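Local coordinates for protein Vpx (Simian immunodeficiency virus, PDB 4CC9) that redirects the host CUL4A-DDB1 ubiquitin ligase, through DCAF-1, to destroy SAMHD1, and helps carry the viral pre-integration complex into the nucleus, at residues Val44-Arg49 and Lys92-Leu97. Numbering follows the deposited sequence.
Sequences VNHLPR and KGCRCL. With ZN (zinc ion), chain F.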
loop_
_atom_site.group_PDB
_atom_site.type_symbol
_atom_site.label_atom_id
_atom_site.label_comp_id
_atom_site.label_asym_id
_atom_site.label_seq_id
_atom_site.Cartn_x
_atom_site.Cartn_y
_atom_site.Cartn_z
ATOM N N VAL B 44 7.815 13.017 -15.565
ATOM C CA VAL B 44 7.821 14.409 -16.024
ATOM C C VAL B 44 6.404 14.990 -16.121
ATOM O O VAL B 44 6.247 16.194 -16.252
ATOM C CB VAL B 44 8.605 14.633 -17.358
ATOM C CG1 VAL B 44 10.111 14.517 -17.140
ATOM C CG2 VAL B 44 8.144 13.669 -18.451
ATOM N N ASN B 45 5.381 14.143 -16.033
ATOM C CA ASN B 45 4.000 14.630 -15.975
ATOM C C ASN B 45 3.496 14.876 -14.550
ATOM O O ASN B 45 2.341 15.245 -14.361
ATOM C CB ASN B 45 3.049 13.648 -16.666
ATOM C CG ASN B 45 3.385 13.438 -18.131
ATOM O OD1 ASN B 45 3.916 14.328 -18.790
ATOM N ND2 ASN B 45 3.066 12.254 -18.649
ATOM N N HIS B 46 4.351 14.666 -13.550
ATOM C CA HIS B 46 3.932 14.796 -12.153
ATOM C C HIS B 46 4.930 15.595 -11.329
ATOM O O HIS B 46 4.547 16.339 -10.431
ATOM C CB HIS B 46 3.766 13.418 -11.500
ATOM C CG HIS B 46 2.710 12.571 -12.137
ATOM N ND1 HIS B 46 1.387 12.602 -11.738
ATOM C CD2 HIS B 46 2.781 11.664 -13.137
ATOM C CE1 HIS B 46 0.690 11.753 -12.468
ATOM N NE2 HIS B 46 1.510 11.171 -13.325
ATOM N N LEU B 47 6.214 15.416 -11.618
ATOM C CA LEU B 47 7.263 16.031 -10.815
ATOM C C LEU B 47 7.941 17.103 -11.647
ATOM O O LEU B 47 7.952 17.009 -12.878
ATOM C CB LEU B 47 8.285 14.976 -10.372
ATOM C CG LEU B 47 7.709 13.701 -9.740
ATOM C CD1 LEU B 47 8.799 12.721 -9.400
ATOM C CD2 LEU B 47 6.892 14.028 -8.494
ATOM N N PRO B 48 8.493 18.135 -10.986
ATOM C CA PRO B 48 9.258 19.156 -11.718
ATOM C C PRO B 48 10.445 18.543 -12.456
ATOM O O PRO B 48 11.259 17.837 -11.851
ATOM C CB PRO B 48 9.731 20.125 -10.619
ATOM C CG PRO B 48 9.380 19.488 -9.296
ATOM C CD PRO B 48 8.300 18.481 -9.565
ATOM N N ARG B 49 10.518 18.814 -13.757
ATOM C CA ARG B 49 11.553 18.281 -14.633
ATOM C C ARG B 49 12.965 18.481 -14.095
ATOM O O ARG B 49 13.826 17.620 -14.261
ATOM C CB ARG B 49 11.437 18.920 -16.016
ATOM C CG ARG B 49 12.085 18.129 -17.144
ATOM C CD ARG B 49 11.721 18.735 -18.483
ATOM N NE ARG B 49 12.880 18.860 -19.363
ATOM C CZ ARG B 49 13.142 18.025 -20.363
ATOM N NH1 ARG B 49 12.320 17.009 -20.607
ATOM N NH2 ARG B 49 14.219 18.206 -21.121
ATOM N N LYS B 92 -0.297 11.629 -1.719
ATOM C CA LYS B 92 -0.913 12.927 -1.467
ATOM C C LYS B 92 -2.174 13.154 -2.301
ATOM O O LYS B 92 -3.012 13.987 -1.954
ATOM C CB LYS B 92 0.080 14.063 -1.723
ATOM C CG LYS B 92 1.106 14.222 -0.629
ATOM C CD LYS B 92 1.937 15.459 -0.865
ATOM C CE LYS B 92 2.556 15.445 -2.241
ATOM N NZ LYS B 92 3.677 16.418 -2.313
ATOM N N GLY B 93 -2.310 12.416 -3.397
ATOM C CA GLY B 93 -3.455 12.594 -4.266
ATOM C C GLY B 93 -3.055 13.424 -5.459
ATOM O O GLY B 93 -2.446 14.495 -5.321
ATOM N N CYS B 94 -3.413 12.933 -6.637
ATOM C CA CYS B 94 -2.880 13.472 -7.877
ATOM C C CYS B 94 -3.963 13.874 -8.874
ATOM O O CYS B 94 -4.694 13.023 -9.392
ATOM C CB CYS B 94 -1.938 12.442 -8.502
ATOM S SG CYS B 94 -1.518 12.734 -10.216
ATOM N N ARG B 95 -4.057 15.179 -9.129
ATOM C CA ARG B 95 -4.908 15.708 -10.189
ATOM C C ARG B 95 -4.047 16.335 -11.292
ATOM O O ARG B 95 -4.293 17.465 -11.723
ATOM C CB ARG B 95 -5.892 16.739 -9.631
ATOM N N CYS B 96 -3.040 15.594 -11.744
ATOM C CA CYS B 96 -2.123 16.087 -12.764
ATOM C C CYS B 96 -2.671 15.896 -14.176
ATOM O O CYS B 96 -3.310 14.887 -14.476
ATOM C CB CYS B 96 -0.761 15.401 -12.634
ATOM S SG CYS B 96 0.265 16.031 -11.285
ATOM N N LEU B 97 -2.410 16.873 -15.039
ATOM C CA LEU B 97 -2.834 16.813 -16.433
ATOM C C LEU B 97 -2.055 15.758 -17.214
ATOM O O LEU B 97 -2.644 14.926 -17.906
ATOM C CB LEU B 97 -2.672 18.182 -17.095
HETATM ZN ZN ZN F . 0.476 13.865 -10.495
#
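A zinc site with two histidine and two cysteine ligands joins His46 to Cys94 and Cys96. The metal is bound by His46 ND1 at 2.0 Å, by Cys94 SG at 2.3 Å and by Cys96 SG at 2.3 Å; His89, near the end of helix 71-91, supplies the fourth ligand through NE2. Imidazole nitrogen and thiolate sulfur are both good zinc donors, and two thiolates would balance the ion's double positive charge. Using ND1, the ring nitrogen next to CG, holds the zinc near the backbone of the 44-49 loop, and the imidazole swings there because CG stands anti to the carbonyl carbon (chi1 -62°). Cys94 SG lies at the edge of this ring, in its plane, 3.3 Å from His46 ND1, whereas Cys96 SG approaches it obliquely, 3.6 Å from the same nitrogen. Such close spacing reflects a shared metal rather than any direct bond between ligands.

Vpx folds as a three-helix bundle, and the zinc fastens the connection between helices 25-43 and 49-66 to the chain leaving helix 71-91. Leu47 adds an apolar grip on that last helix, resting on Ala85, Met86 and His89. Gly93, with positive phi, leaves the helix in a backbone conformation that glycine, lacking a CB, adopts without crowding the carbonyl oxygen before it. Beyond it, the Cys-Arg-Cys sequence lets both sulfurs reach one ion, with SG anti to the backbone N in Cys94 (chi1 165°) but beside it in Cys96. The amide of Cys96 also donates a hydrogen bond of 3.6 Å from N to Cys94 SG, fairly straight at 154°, which probably eases the negative charge expected on a zinc-bound thiolate. Cys96 CB makes a van der Waals contact with the backbone Asn45 O at 3.6 Å, although Cys96 is poorly ordered. The carbonyl oxygens of Lys92 and Gly93 each accept a hydrogen bond from a basic side chain of another protein's chain.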